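Local coordinates for cytosine deaminase (Klebsiella pneumoniae, PDB 4R85), which probably deaminates 5-methylcytosine and cytosine, as an iron-bound hydrolase of the amidohydrolase superfamily, at residues Ile265-Leu277 with Ile301-Tyr315. Numbering follows the deposited sequence.
With FE2 (Fe (II) ion), chain H; 17E (5-methylcytosine), chain G.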
ATOM      1  N   ILE A 265     -16.021  23.760   0.057  1.00 12.04           N
ATOM      2  CA  ILE A 265     -15.265  23.084  -1.006  1.00 16.28           C
ATOM      3  C   ILE A 265     -14.872  21.649  -0.652  1.00 16.15           C
ATOM      4  O   ILE A 265     -14.886  21.261   0.522  1.00 15.41           O
ATOM      5  CB  ILE A 265     -14.000  23.867  -1.444  1.00 10.80           C
ATOM      6  CG1 ILE A 265     -12.895  23.795  -0.382  1.00 11.07           C
ATOM      7  CG2 ILE A 265     -14.353  25.304  -1.811  1.00 13.76           C
ATOM      8  CD1 ILE A 265     -11.567  24.410  -0.840  1.00 15.28           C
ATOM      9  N   ASN A 266     -14.529  20.872  -1.680  1.00 11.46           N
ATOM     10  CA  ASN A 266     -14.117  19.482  -1.514  1.00 13.68           C
ATOM     11  C   ASN A 266     -12.605  19.363  -1.581  1.00 12.49           C
ATOM     12  O   ASN A 266     -11.934  20.257  -2.089  1.00 10.53           O
ATOM     13  CB  ASN A 266     -14.726  18.598  -2.616  1.00 10.26           C
ATOM     14  CG  ASN A 266     -16.241  18.681  -2.670  1.00 16.88           C
ATOM     15  OD1 ASN A 266     -16.936  18.016  -1.907  1.00 17.24           O
ATOM     16  ND2 ASN A 266     -16.756  19.489  -3.585  1.00 17.77           N
ATOM     17  N   PHE A 267     -12.083  18.253  -1.071  1.00 12.67           N
ATOM     18  CA  PHE A 267     -10.652  17.982  -1.088  1.00 12.50           C
ATOM     19  C   PHE A 267     -10.362  16.614  -1.683  1.00 14.23           C
ATOM     20  O   PHE A 267     -11.061  15.644  -1.410  1.00 11.82           O
ATOM     21  CB  PHE A 267     -10.077  18.063   0.331  1.00 10.23           C
ATOM     22  CG  PHE A 267     -10.027  19.458   0.872  1.00 15.34           C
ATOM     23  CD1 PHE A 267      -8.830  20.151   0.911  1.00 13.70           C
ATOM     24  CD2 PHE A 267     -11.186  20.092   1.307  1.00 11.53           C
ATOM     25  CE1 PHE A 267      -8.782  21.442   1.400  1.00 17.71           C
ATOM     26  CE2 PHE A 267     -11.148  21.389   1.773  1.00 15.07           C
ATOM     27  CZ  PHE A 267      -9.944  22.060   1.835  1.00 14.49           C
ATOM     28  N   ILE A 268      -9.322  16.534  -2.508  1.00 10.34           N
ATOM     29  CA  ILE A 268      -8.868  15.240  -2.990  1.00 10.38           C
ATOM     30  C   ILE A 268      -7.419  15.024  -2.561  1.00 14.40           C
ATOM     31  O   ILE A 268      -6.583  15.915  -2.702  1.00 13.81           O
ATOM     32  CB  ILE A 268      -9.014  15.117  -4.520  1.00 14.70           C
ATOM     33  CG1 ILE A 268     -10.506  15.130  -4.914  1.00 13.38           C
ATOM     34  CG2 ILE A 268      -8.337  13.840  -5.023  1.00 12.60           C
ATOM     35  CD1 ILE A 268     -10.729  15.184  -6.420  1.00 16.50           C
ATOM     36  N   SER A 269      -7.139  13.851  -2.003  1.00 10.47           N
ATOM     37  CA  SER A 269      -5.777  13.490  -1.615  1.00 10.83           C
ATOM     38  C   SER A 269      -5.326  12.304  -2.453  1.00 12.99           C
ATOM     39  O   SER A 269      -6.111  11.387  -2.695  1.00 11.36           O
ATOM     40  CB  SER A 269      -5.739  13.100  -0.140  1.00 14.66           C
ATOM     41  OG  SER A 269      -4.485  12.526   0.192  1.00 17.25           O
ATOM     42  N   CYS A 270      -4.063  12.321  -2.881  1.00 13.25           N
ATOM     43  CA  CYS A 270      -3.489  11.234  -3.668  1.00 13.66           C
ATOM     44  C   CYS A 270      -2.301  10.649  -2.909  1.00 12.11           C
ATOM     45  O   CYS A 270      -1.143  10.966  -3.207  1.00 12.90           O
ATOM     46  CB  CYS A 270      -3.027  11.736  -5.038  1.00 13.10           C
ATOM     47  SG  CYS A 270      -4.340  12.514  -6.017  1.00 17.62           S
ATOM     48  N   PRO A 271      -2.588   9.798  -1.913  1.00 16.68           N
ATOM     49  CA  PRO A 271      -1.558   9.375  -0.957  1.00 18.19           C
ATOM     50  C   PRO A 271      -0.391   8.590  -1.554  1.00 14.26           C
ATOM     51  O   PRO A 271       0.727   8.809  -1.100  1.00 12.12           O
ATOM     52  CB  PRO A 271      -2.343   8.516   0.054  1.00 16.95           C
ATOM     53  CG  PRO A 271      -3.574   8.074  -0.683  1.00 15.12           C
ATOM     54  CD  PRO A 271      -3.911   9.227  -1.590  1.00 16.49           C
ATOM     55  N   THR A 272      -0.620   7.696  -2.513  1.00 15.87           N
ATOM     56  CA  THR A 272       0.513   6.980  -3.092  1.00 18.82           C
ATOM     57  C   THR A 272       1.393   7.947  -3.877  1.00 17.17           C
ATOM     58  O   THR A 272       2.610   7.832  -3.869  1.00 13.28           O
ATOM     59  CB  THR A 272       0.103   5.796  -4.005  1.00 13.90           C
ATOM     60  OG1 THR A 272      -0.727   6.263  -5.080  1.00 16.77           O
ATOM     61  CG2 THR A 272      -0.636   4.740  -3.204  1.00 23.99           C
ATOM     62  N   GLU A 273       0.773   8.916  -4.538  1.00 14.13           N
ATOM     63  CA  GLU A 273       1.550   9.854  -5.340  1.00 14.39           C
ATOM     64  C   GLU A 273       2.349  10.776  -4.431  1.00 15.17           C
ATOM     65  O   GLU A 273       3.544  11.008  -4.644  1.00 14.97           O
ATOM     66  CB  GLU A 273       0.646  10.684  -6.247  1.00 13.78           C
ATOM     67  CG  GLU A 273       1.411  11.454  -7.290  1.00 16.04           C
ATOM     68  CD  GLU A 273       1.433  10.736  -8.632  1.00 23.04           C
ATOM     69  OE1 GLU A 273       0.958   9.580  -8.709  1.00 22.49           O
ATOM     70  OE2 GLU A 273       1.902  11.340  -9.616  1.00 19.02           O
ATOM     71  N   SER A 274       1.690  11.283  -3.402  1.00 11.17           N
ATOM     72  CA  SER A 274       2.320  12.262  -2.527  1.00 13.49           C
ATOM     73  C   SER A 274       3.421  11.676  -1.665  1.00 12.68           C
ATOM     74  O   SER A 274       4.441  12.321  -1.443  1.00 15.35           O
ATOM     75  CB  SER A 274       1.268  12.995  -1.697  1.00 20.79           C
ATOM     76  OG  SER A 274       0.500  13.804  -2.574  1.00 27.04           O
ATOM     77  N   ILE A 275       3.245  10.443  -1.198  1.00 12.05           N
ATOM     78  CA  ILE A 275       4.305   9.814  -0.425  1.00 11.04           C
ATOM     79  C   ILE A 275       5.558   9.631  -1.306  1.00  9.83           C
ATOM     80  O   ILE A 275       6.687   9.663  -0.820  1.00 11.66           O
ATOM     81  CB  ILE A 275       3.850   8.473   0.193  1.00 16.85           C
ATOM     82  CG1 ILE A 275       4.806   8.049   1.310  1.00 22.12           C
ATOM     83  CG2 ILE A 275       3.694   7.395  -0.868  1.00 15.89           C
ATOM     84  CD1 ILE A 275       4.608   8.862   2.598  1.00 26.78           C
ATOM     85  N   HIS A 276       5.344   9.465  -2.604  1.00 11.07           N
ATOM     86  CA  HIS A 276       6.442   9.327  -3.566  1.00 13.88           C
ATOM     87  C   HIS A 276       7.085  10.680  -3.923  1.00 12.06           C
ATOM     88  O   HIS A 276       8.302  10.816  -3.899  1.00 12.33           O
ATOM     89  CB  HIS A 276       5.915   8.613  -4.825  1.00 15.05           C
ATOM     90  CG  HIS A 276       6.838   8.662  -6.004  1.00 13.05           C
ATOM     91  ND1 HIS A 276       8.075   8.050  -6.018  1.00 12.32           N
ATOM     92  CD2 HIS A 276       6.680   9.219  -7.231  1.00 15.85           C
ATOM     93  CE1 HIS A 276       8.651   8.253  -7.190  1.00 17.40           C
ATOM     94  NE2 HIS A 276       7.825   8.958  -7.946  1.00 15.51           N
ATOM     95  N   LEU A 277       6.266  11.681  -4.236  1.00 12.52           N
ATOM     96  CA  LEU A 277       6.778  12.969  -4.711  1.00 11.04           C
ATOM     97  C   LEU A 277       7.148  13.942  -3.591  1.00 17.59           C
ATOM     98  O   LEU A 277       7.971  14.826  -3.784  1.00 16.92           O
ATOM     99  CB  LEU A 277       5.755  13.661  -5.618  1.00  9.71           C
ATOM    100  CG  LEU A 277       5.402  13.001  -6.947  1.00  9.68           C
ATOM    101  CD1 LEU A 277       4.453  13.907  -7.696  1.00 12.63           C
ATOM    102  CD2 LEU A 277       6.675  12.749  -7.784  1.00 12.57           C
ATOM    103  N   ILE A 301     -15.680  18.088   6.609  1.00 12.41           N
ATOM    104  CA  ILE A 301     -15.313  18.580   5.281  1.00 11.71           C
ATOM    105  C   ILE A 301     -15.156  17.359   4.383  1.00 15.33           C
ATOM    106  O   ILE A 301     -14.575  16.359   4.793  1.00 15.26           O
ATOM    107  CB  ILE A 301     -14.020  19.404   5.373  1.00 14.33           C
ATOM    108  CG1 ILE A 301     -14.293  20.713   6.131  1.00 15.13           C
ATOM    109  CG2 ILE A 301     -13.406  19.678   3.986  1.00 12.76           C
ATOM    110  CD1 ILE A 301     -13.033  21.443   6.561  1.00 13.55           C
ATOM    111  N   ASN A 302     -15.716  17.416   3.180  1.00 11.93           N
ATOM    112  CA  ASN A 302     -15.656  16.273   2.276  1.00 12.82           C
ATOM    113  C   ASN A 302     -14.258  16.070   1.703  1.00 13.96           C
ATOM    114  O   ASN A 302     -13.721  16.963   1.054  1.00 15.35           O
ATOM    115  CB  ASN A 302     -16.632  16.447   1.124  1.00 17.20           C
ATOM    116  CG  ASN A 302     -16.806  15.173   0.325  1.00 15.91           C
ATOM    117  OD1 ASN A 302     -17.076  14.115   0.888  1.00 14.74           O
ATOM    118  ND2 ASN A 302     -16.632  15.263  -0.985  1.00 14.55           N
ATOM    119  N   VAL A 303     -13.687  14.889   1.926  1.00 11.10           N
ATOM    120  CA  VAL A 303     -12.356  14.566   1.394  1.00 13.43           C
ATOM    121  C   VAL A 303     -12.391  13.150   0.806  1.00 12.18           C
ATOM    122  O   VAL A 303     -13.174  12.305   1.245  1.00 14.07           O
ATOM    123  CB  VAL A 303     -11.255  14.719   2.492  1.00 10.75           C
ATOM    124  CG1 VAL A 303     -11.526  13.784   3.669  1.00 13.96           C
ATOM    125  CG2 VAL A 303      -9.843  14.494   1.930  1.00 10.38           C
ATOM    126  N   CYS A 304     -11.585  12.896  -0.217  1.00 10.32           N
ATOM    127  CA  CYS A 304     -11.548  11.564  -0.804  1.00 13.20           C
ATOM    128  C   CYS A 304     -10.164  11.238  -1.364  1.00 14.78           C
ATOM    129  O   CYS A 304      -9.290  12.098  -1.372  1.00 14.05           O
ATOM    130  CB  CYS A 304     -12.627  11.432  -1.877  1.00 13.72           C
ATOM    131  SG  CYS A 304     -12.394  12.563  -3.257  1.00 18.60           S
ATOM    132  N   PHE A 305      -9.969   9.996  -1.807  1.00 11.95           N
ATOM    133  CA  PHE A 305      -8.664   9.538  -2.303  1.00  9.79           C
ATOM    134  C   PHE A 305      -8.678   9.284  -3.804  1.00 14.55           C
ATOM    135  O   PHE A 305      -9.703   8.895  -4.367  1.00 15.51           O
ATOM    136  CB  PHE A 305      -8.244   8.243  -1.612  1.00 12.27           C
ATOM    137  CG  PHE A 305      -7.900   8.397  -0.162  1.00 13.39           C
ATOM    138  CD1 PHE A 305      -6.960   9.334   0.246  1.00 11.41           C
ATOM    139  CD2 PHE A 305      -8.513   7.597   0.802  1.00 16.95           C
ATOM    140  CE1 PHE A 305      -6.632   9.480   1.589  1.00 12.27           C
ATOM    141  CE2 PHE A 305      -8.187   7.730   2.152  1.00 15.52           C
ATOM    142  CZ  PHE A 305      -7.249   8.678   2.543  1.00 12.14           C
ATOM    143  N   ALA A 306      -7.525   9.476  -4.447  1.00 12.22           N
ATOM    144  CA  ALA A 306      -7.430   9.286  -5.884  1.00 12.25           C
ATOM    145  C   ALA A 306      -6.068   8.722  -6.276  1.00 13.70           C
ATOM    146  O   ALA A 306      -5.096   8.852  -5.537  1.00 13.68           O
ATOM    147  CB  ALA A 306      -7.667  10.605  -6.602  1.00 14.40           C
ATOM    148  N   GLN A 307      -6.007   8.105  -7.450  1.00 16.97           N
ATOM    149  CA  GLN A 307      -4.761   7.518  -7.943  1.00 15.84           C
ATOM    150  C   GLN A 307      -3.762   8.528  -8.510  1.00 15.95           C
ATOM    151  O   GLN A 307      -2.563   8.345  -8.349  1.00 14.49           O
ATOM    152  CB  GLN A 307      -5.054   6.418  -8.976  1.00 21.32           C
ATOM    153  CG  GLN A 307      -5.798   5.231  -8.363  1.00 22.95           C
ATOM    154  CD  GLN A 307      -6.282   4.230  -9.383  1.00 30.82           C
ATOM    155  OE1 GLN A 307      -5.501   3.443  -9.913  1.00 33.34           O
ATOM    156  NE2 GLN A 307      -7.577   4.244  -9.655  1.00 24.60           N
ATOM    157  N   ASP A 308      -4.263   9.567  -9.179  1.00 13.09           N
ATOM    158  CA  ASP A 308      -3.427  10.614  -9.790  1.00 13.73           C
ATOM    159  C   ASP A 308      -2.714  10.138 -11.065  1.00 15.11           C
ATOM    160  O   ASP A 308      -2.968  10.644 -12.164  1.00 16.33           O
ATOM    161  CB  ASP A 308      -2.404  11.171  -8.774  1.00 19.91           C
ATOM    162  CG  ASP A 308      -1.859  12.516  -9.175  1.00 19.52           C
ATOM    163  OD1 ASP A 308      -0.700  12.848  -8.841  1.00 19.67           O
ATOM    164  OD2 ASP A 308      -2.600  13.252  -9.830  1.00 17.26           O
ATOM    165  N   SER A 309      -1.828   9.165 -10.915  1.00 14.92           N
ATOM    166  CA  SER A 309      -0.992   8.720 -12.023  1.00 19.73           C
ATOM    167  C   SER A 309      -1.010   7.220 -12.219  1.00 15.58           C
ATOM    168  O   SER A 309      -1.026   6.464 -11.261  1.00 14.75           O
ATOM    169  CB  SER A 309       0.459   9.119 -11.765  1.00 17.32           C
ATOM    170  OG  SER A 309       0.628  10.514 -11.875  1.00 16.84           O
ATOM    171  N   ILE A 310      -0.962   6.797 -13.475  1.00 13.23           N
ATOM    172  CA  ILE A 310      -0.642   5.419 -13.793  1.00 13.21           C
ATOM    173  C   ILE A 310       0.478   5.390 -14.834  1.00 18.61           C
ATOM    174  O   ILE A 310       0.282   5.780 -15.990  1.00 14.74           O
ATOM    175  CB  ILE A 310      -1.885   4.641 -14.263  1.00 15.53           C
ATOM    176  CG1 ILE A 310      -2.886   4.525 -13.098  1.00 17.65           C
ATOM    177  CG2 ILE A 310      -1.489   3.263 -14.775  1.00 17.47           C
ATOM    178  CD1 ILE A 310      -4.134   3.690 -13.394  1.00 19.56           C
ATOM    179  N   GLN A 311       1.656   4.951 -14.389  1.00 17.62           N
ATOM    180  CA  GLN A 311       2.846   4.800 -15.221  1.00 14.91           C
ATOM    181  C   GLN A 311       3.166   6.036 -16.052  1.00 14.06           C
ATOM    182  O   GLN A 311       3.241   5.972 -17.278  1.00 17.38           O
ATOM    183  CB  GLN A 311       2.710   3.567 -16.115  1.00 16.21           C
ATOM    184  CG  GLN A 311       2.542   2.272 -15.339  1.00 17.15           C
ATOM    185  CD  GLN A 311       2.330   1.072 -16.243  1.00 23.26           C
ATOM    186  OE1 GLN A 311       1.201   0.616 -16.435  1.00 28.25           O
ATOM    187  NE2 GLN A 311       3.418   0.548 -16.794  1.00 27.68           N
ATOM    188  N   ASP A 312       3.381   7.160 -15.385  1.00 13.14           N
ATOM    189  CA  ASP A 312       3.553   8.411 -16.107  1.00 15.78           C
ATOM    190  C   ASP A 312       4.885   9.091 -15.700  1.00 17.05           C
ATOM    191  O   ASP A 312       5.682   8.474 -14.977  1.00 14.23           O
ATOM    192  CB  ASP A 312       2.272   9.276 -15.953  1.00 14.44           C
ATOM    193  CG  ASP A 312       2.131   9.914 -14.575  1.00 20.53           C
ATOM    194  OD1 ASP A 312       1.067  10.529 -14.327  1.00 21.44           O
ATOM    195  OD2 ASP A 312       3.058   9.827 -13.745  1.00 20.67           O
ATOM    196  N   PRO A 313       5.150  10.336 -16.158  1.00 16.05           N
ATOM    197  CA  PRO A 313       6.469  10.887 -15.803  1.00 17.41           C
ATOM    198  C   PRO A 313       6.678  11.133 -14.297  1.00 20.07           C
ATOM    199  O   PRO A 313       7.818  11.304 -13.879  1.00 21.01           O
ATOM    200  CB  PRO A 313       6.496  12.232 -16.538  1.00 17.39           C
ATOM    201  CG  PRO A 313       5.519  12.086 -17.654  1.00 16.07           C
ATOM    202  CD  PRO A 313       4.435  11.211 -17.114  1.00 15.93           C
ATOM    203  N   TRP A 314       5.606  11.133 -13.507  1.00 15.05           N
ATOM    204  CA  TRP A 314       5.707  11.420 -12.076  1.00 14.81           C
ATOM    205  C   TRP A 314       5.741  10.157 -11.217  1.00 21.41           C
ATOM    206  O   TRP A 314       6.284  10.165 -10.111  1.00 28.76           O
ATOM    207  CB  TRP A 314       4.551  12.319 -11.614  1.00 15.24           C
ATOM    208  CG  TRP A 314       4.627  13.689 -12.185  1.00 14.30           C
ATOM    209  CD1 TRP A 314       5.275  14.772 -11.650  1.00 13.05           C
ATOM    210  CD2 TRP A 314       4.043  14.132 -13.418  1.00 12.75           C
ATOM    211  NE1 TRP A 314       5.129  15.864 -12.479  1.00 12.70           N
ATOM    212  CE2 TRP A 314       4.380  15.496 -13.572  1.00 14.19           C
ATOM    213  CE3 TRP A 314       3.268  13.508 -14.404  1.00 13.58           C
ATOM    214  CZ2 TRP A 314       3.971  16.250 -14.686  1.00 12.81           C
ATOM    215  CZ3 TRP A 314       2.859  14.259 -15.515  1.00 13.80           C
ATOM    216  CH2 TRP A 314       3.217  15.615 -15.642  1.00 11.99           C
ATOM    217  N   TYR A 315       5.162   9.074 -11.724  1.00 15.31           N
ATOM    218  CA  TYR A 315       4.908   7.901 -10.895  1.00 13.98           C
ATOM    219  C   TYR A 315       4.962   6.621 -11.729  1.00 12.93           C
ATOM    220  O   TYR A 315       4.178   6.451 -12.655  1.00 16.78           O
ATOM    221  CB  TYR A 315       3.534   8.069 -10.235  1.00 10.79           C
ATOM    222  CG  TYR A 315       3.125   6.953  -9.300  1.00 15.75           C
ATOM    223  CD1 TYR A 315       2.223   5.975  -9.709  1.00 13.83           C
ATOM    224  CD2 TYR A 315       3.621   6.891  -8.002  1.00 17.84           C
ATOM    225  CE1 TYR A 315       1.819   4.963  -8.849  1.00 16.12           C
ATOM    226  CE2 TYR A 315       3.221   5.876  -7.130  1.00 18.23           C
ATOM    227  CZ  TYR A 315       2.323   4.919  -7.561  1.00 16.65           C
ATOM    228  OH  TYR A 315       1.926   3.908  -6.705  1.00 16.45           O
TER
HETATM  229 FE   FE2 H 502      -2.712  15.549 -10.124  1.00 19.40          FE
HETATM  230  N1  17E G 501       1.317  17.337 -12.744  1.00 12.92           N
HETATM  231  C2  17E G 501       1.298  17.900 -11.535  1.00 13.67           C
HETATM  232  O2  17E G 501       1.502  19.252 -11.419  1.00 13.81           O
HETATM  233  N3  17E G 501       1.079  17.181 -10.430  1.00 15.01           N
HETATM  234  C4  17E G 501       0.879  15.855 -10.512  1.00 19.47           C
HETATM  235  N4  17E G 501       0.648  15.096  -9.324  1.00 20.70           N
HETATM  236  C5  17E G 501       0.888  15.221 -11.756  1.00 13.49           C
HETATM  237  C6  17E G 501       1.114  16.011 -12.879  1.00 14.79           C
HETATM  238  CM5 17E G 501       0.663  13.747 -11.864  1.00 14.00           C
HETATM  239  O   HOH W   1     -16.952  19.687   2.265  1.00 22.70           O
HETATM  240  O   HOH W   2      -2.554   8.280  -4.829  1.00 17.21           O
HETATM  241  O   HOH W   3      -0.172   7.145  -7.546  1.00 24.15           O
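Strands 266-269 and 303-305, the last two parallel strands of the amidohydrolase TIM barrel, are joined by four backbone hydrogen bonds: F267 N to N302 O, C304 N to F267 O, S269 N to C304 O and A306 N to S269 O. At their start N302 ND2 donates to N266 OD1 (2.9 Å), the two amide planes nearly perpendicular, and also to the carbonyl of N351.

On one face of the sheet I268 lays CG1 on C304 SG (3.6 Å); on the other F267 CB meets V303 CG2 (3.9 Å). P271 CD reaches F305 CD1 where the helix begins.

Beyond the strands D308, S309 and E273 gather beside the substrate. E273, its chain bent at chi2 (98°), brings OE2 to 2.7 Å from S309 OG. D308 OD2 binds iron (2.3 Å) alongside H56, H58, H209 and H241, and its OD1 accepts from N4 of 5-methylcytosine (2.7 Å). Behind the E273 carboxylate, water 3 joins OE1 to T272 OG1 and Q307 O.

Among ring contacts, W314 lays one face over 5-methylcytosine C6, and Y315 turns its edge toward the H276 ring (planes at 74°).

The loop after strand 303-305 thus supplies metal ligand, N4 acceptor and stacking indole, with E273 of helix 271-277 beside D308 and S309, consistent with deamination at C4.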